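Local coordinates for protein dehydrogenase (Chromobacterium violaceum, PDB 3Q2I) that probably oxidises a UDP-linked N-acetylglucosaminuronic acid with its nicotinamide cofactor, a step toward the diacetamido sugar 2,3-diacetamido-2,3-dideoxy-D-mannuronic acid, at residues M103-M108 / F130-N135. Residues are numbered along the deposited sequence; the frame is centred on the assembly and turned at random.
Sequences MTEKPM and FVVKQN. With NAI (1,4-dihydronicotinamide adenine dinucleotide), chain B.
Parallel strands 101-104 and 129-131 of the Rossmann sheet, joined by a right-handed beta-alpha-beta crossover through helix 112-125, meet where M103 pairs with F130 and T104 with V131. T104 N donates to F130 O (2.8 Å), and V132 N donates to T104 O (3.0 Å). On one face of the sheet M103 CG lies 3.7 Å from V132 CG2, with M103 SD beside the same methyl; on the other, T104 and V131 point the same way, their CG2 methyls touching. T104 carries OG1 anti to its backbone N (chi1 179°), which brings the hydroxyl onto a lone pair of E105 O.

Beyond this pairing both segments form the nicotinamide site; E105, K106 and P107 make up the E-K-P motif of this oxidoreductase family, with a cis peptide before P107. V132 packs its CB and CG1 against the carboxylate of E105, whose OE1 is held by H28 and H304. E105 OE2 accepts hydrogen bonds from K106 N and from the carboxamide nitrogen N7N of the cofactor (2.8 Å for the latter). K106 O takes the ribose hydroxyl O2D at 2.7 Å, while K106 NZ hydrogen-bonds to N190 O and the UDP-sugar. Q134 bends at chi2 (-76°) to set its amide against the carboxamide in a two-bond pair: N7N donates to Q134 OE1 (3.0 Å), and Q134 NE2 donates to O7N at 2.8 Å.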
loop_
_atom_site.group_PDB
_atom_site.type_symbol
_atom_site.label_atom_id
_atom_site.label_comp_id
_atom_site.label_asym_id
_atom_site.label_seq_id
_atom_site.Cartn_x
_atom_site.Cartn_y
_atom_site.Cartn_z
ATOM N N MET A 103 9.889 40.924 -4.866
ATOM C CA MET A 103 10.696 40.147 -5.790
ATOM C C MET A 103 11.473 39.180 -4.903
ATOM O O MET A 103 12.271 39.629 -4.090
ATOM C CB MET A 103 11.761 41.011 -6.503
ATOM C CG MET A 103 12.705 40.175 -7.367
ATOM S SD MET A 103 14.207 41.082 -7.871
ATOM C CE MET A 103 13.315 42.594 -8.132
ATOM N N THR A 104 11.221 37.877 -5.001
ATOM C CA THR A 104 11.931 36.954 -4.105
ATOM C C THR A 104 13.015 36.247 -4.902
ATOM O O THR A 104 12.827 35.882 -6.067
ATOM C CB THR A 104 10.969 35.896 -3.457
ATOM O OG1 THR A 104 11.783 35.030 -2.632
ATOM C CG2 THR A 104 10.302 35.070 -4.582
ATOM N N GLU A 105 14.197 36.094 -4.299
ATOM C CA GLU A 105 15.180 35.187 -4.852
ATOM C C GLU A 105 14.616 33.742 -4.863
ATOM O O GLU A 105 13.637 33.463 -4.175
ATOM C CB GLU A 105 16.488 35.255 -4.093
ATOM C CG GLU A 105 17.496 36.194 -4.793
ATOM C CD GLU A 105 17.962 35.720 -6.138
ATOM O OE1 GLU A 105 18.637 36.494 -6.880
ATOM O OE2 GLU A 105 17.634 34.599 -6.585
ATOM N N LYS A 106 15.217 32.922 -5.700
ATOM C CA LYS A 106 14.864 31.495 -5.767
ATOM C C LYS A 106 15.564 30.787 -4.627
ATOM O O LYS A 106 16.577 31.235 -4.083
ATOM C CB LYS A 106 15.302 30.921 -7.112
ATOM C CG LYS A 106 16.829 30.928 -7.318
ATOM C CD LYS A 106 17.545 29.851 -6.498
ATOM C CE LYS A 106 18.795 29.319 -7.185
ATOM N NZ LYS A 106 19.581 28.299 -6.352
ATOM N N PRO A 107 15.075 29.603 -4.253
ATOM C CA PRO A 107 13.707 29.223 -4.626
ATOM C C PRO A 107 12.736 30.038 -3.781
ATOM O O PRO A 107 13.107 30.576 -2.738
ATOM C CB PRO A 107 13.639 27.756 -4.174
ATOM C CG PRO A 107 14.545 27.701 -2.940
ATOM C CD PRO A 107 15.692 28.732 -3.235
ATOM N N MET A 108 11.495 30.145 -4.243
ATOM C CA MET A 108 10.539 30.987 -3.556
ATOM C C MET A 108 10.203 30.516 -2.147
ATOM O O MET A 108 9.888 31.305 -1.272
ATOM C CB MET A 108 9.272 31.241 -4.366
ATOM C CG MET A 108 8.466 29.936 -4.528
ATOM S SD MET A 108 7.196 30.006 -5.845
ATOM C CE MET A 108 6.080 31.217 -5.167
ATOM N N PHE A 130 7.302 38.641 -7.961
ATOM C CA PHE A 130 8.273 38.207 -8.973
ATOM C C PHE A 130 9.196 37.190 -8.323
ATOM O O PHE A 130 9.514 37.355 -7.155
ATOM C CB PHE A 130 9.177 39.410 -9.334
ATOM C CG PHE A 130 8.434 40.605 -9.907
ATOM C CD1 PHE A 130 8.267 40.672 -11.304
ATOM C CD2 PHE A 130 7.987 41.634 -9.079
ATOM C CE1 PHE A 130 7.628 41.812 -11.901
ATOM C CE2 PHE A 130 7.352 42.789 -9.684
ATOM C CZ PHE A 130 7.164 42.812 -11.061
ATOM N N VAL A 131 9.575 36.153 -9.072
ATOM C CA VAL A 131 10.532 35.151 -8.568
ATOM C C VAL A 131 11.682 35.216 -9.532
ATOM O O VAL A 131 11.507 35.157 -10.756
ATOM C CB VAL A 131 9.898 33.735 -8.565
ATOM C CG1 VAL A 131 10.957 32.716 -8.059
ATOM C CG2 VAL A 131 8.627 33.715 -7.717
ATOM N N VAL A 132 12.895 35.287 -8.994
ATOM C CA VAL A 132 14.087 35.426 -9.814
ATOM C C VAL A 132 14.501 34.130 -10.453
ATOM O O VAL A 132 15.017 33.252 -9.758
ATOM C CB VAL A 132 15.251 36.004 -8.987
ATOM C CG1 VAL A 132 16.470 36.086 -9.869
ATOM C CG2 VAL A 132 14.879 37.313 -8.323
ATOM N N LYS A 133 14.274 34.002 -11.745
ATOM C CA LYS A 133 14.787 32.898 -12.575
ATOM C C LYS A 133 15.606 33.515 -13.723
ATOM O O LYS A 133 15.203 33.543 -14.900
ATOM C CB LYS A 133 13.620 32.055 -13.111
ATOM C CG LYS A 133 12.925 31.202 -12.054
ATOM C CD LYS A 133 11.693 30.474 -12.593
ATOM C CE LYS A 133 10.994 29.693 -11.465
ATOM N NZ LYS A 133 11.780 28.409 -11.317
ATOM N N GLN A 134 16.810 33.936 -13.368
ATOM C CA GLN A 134 17.585 34.775 -14.290
ATOM C C GLN A 134 18.251 33.973 -15.401
ATOM O O GLN A 134 18.682 34.538 -16.414
ATOM C CB GLN A 134 18.526 35.674 -13.481
ATOM C CG GLN A 134 19.868 35.072 -13.095
ATOM C CD GLN A 134 19.769 34.095 -11.963
ATOM O OE1 GLN A 134 18.694 33.880 -11.408
ATOM N NE2 GLN A 134 20.907 33.535 -11.573
ATOM N N ASN A 135 18.336 32.656 -15.262
ATOM C CA ASN A 135 18.985 31.821 -16.292
ATOM C C ASN A 135 18.195 31.591 -17.577
ATOM O O ASN A 135 18.744 31.190 -18.601
ATOM C CB ASN A 135 19.336 30.443 -15.679
ATOM C CG ASN A 135 20.820 30.132 -15.655
ATOM O OD1 ASN A 135 21.668 31.026 -15.540
ATOM N ND2 ASN A 135 21.149 28.821 -15.665
HETATM P PA NAI B . 23.947 34.732 2.404
HETATM O O1A NAI B . 24.051 33.887 3.607
HETATM O O2A NAI B . 25.275 35.247 1.692
HETATM O O5B NAI B . 23.064 36.024 2.625
HETATM C C5B NAI B . 22.469 35.997 3.892
HETATM C C4B NAI B . 21.971 37.400 4.209
HETATM O O4B NAI B . 20.661 37.451 4.802
HETATM C C3B NAI B . 22.989 37.631 5.327
HETATM O O3B NAI B . 23.677 38.876 5.137
HETATM C C2B NAI B . 22.192 37.453 6.630
HETATM O O2B NAI B . 22.694 38.192 7.736
HETATM C C1B NAI B . 20.839 38.013 6.129
HETATM N N9A NAI B . 19.722 37.693 6.988
HETATM C C8A NAI B . 19.443 36.472 7.553
HETATM N N7A NAI B . 18.315 36.564 8.199
HETATM C C5A NAI B . 17.750 37.803 8.011
HETATM C C6A NAI B . 16.588 38.464 8.461
HETATM N N6A NAI B . 15.646 37.838 9.250
HETATM N N1A NAI B . 16.395 39.743 8.097
HETATM C C2A NAI B . 17.292 40.356 7.352
HETATM N N3A NAI B . 18.413 39.804 6.894
HETATM C C4A NAI B . 18.671 38.525 7.240
HETATM O O3 NAI B . 23.125 33.916 1.311
HETATM P PN NAI B . 23.049 34.139 -0.218
HETATM O O1N NAI B . 23.963 33.197 -0.949
HETATM O O2N NAI B . 23.117 35.619 -0.667
HETATM O O5D NAI B . 21.657 33.446 -0.700
HETATM C C5D NAI B . 20.602 34.354 -0.488
HETATM C C4D NAI B . 19.334 33.905 -1.208
HETATM O O4D NAI B . 19.644 34.027 -2.607
HETATM C C3D NAI B . 18.992 32.397 -1.045
HETATM O O3D NAI B . 17.569 32.300 -1.133
HETATM C C2D NAI B . 19.596 31.749 -2.297
HETATM O O2D NAI B . 18.861 30.605 -2.724
HETATM C C1D NAI B . 19.456 32.857 -3.382
HETATM N N1N NAI B . 20.437 32.744 -4.439
HETATM C C2N NAI B . 20.039 32.777 -5.693
HETATM C C3N NAI B . 20.925 32.599 -6.763
HETATM C C7N NAI B . 20.468 32.671 -8.169
HETATM O O7N NAI B . 21.012 32.135 -9.117
HETATM N N7N NAI B . 19.345 33.383 -8.481
HETATM C C4N NAI B . 22.260 32.280 -6.441
HETATM C C5N NAI B . 22.647 32.363 -5.115
HETATM C C6N NAI B . 21.727 32.584 -4.121
#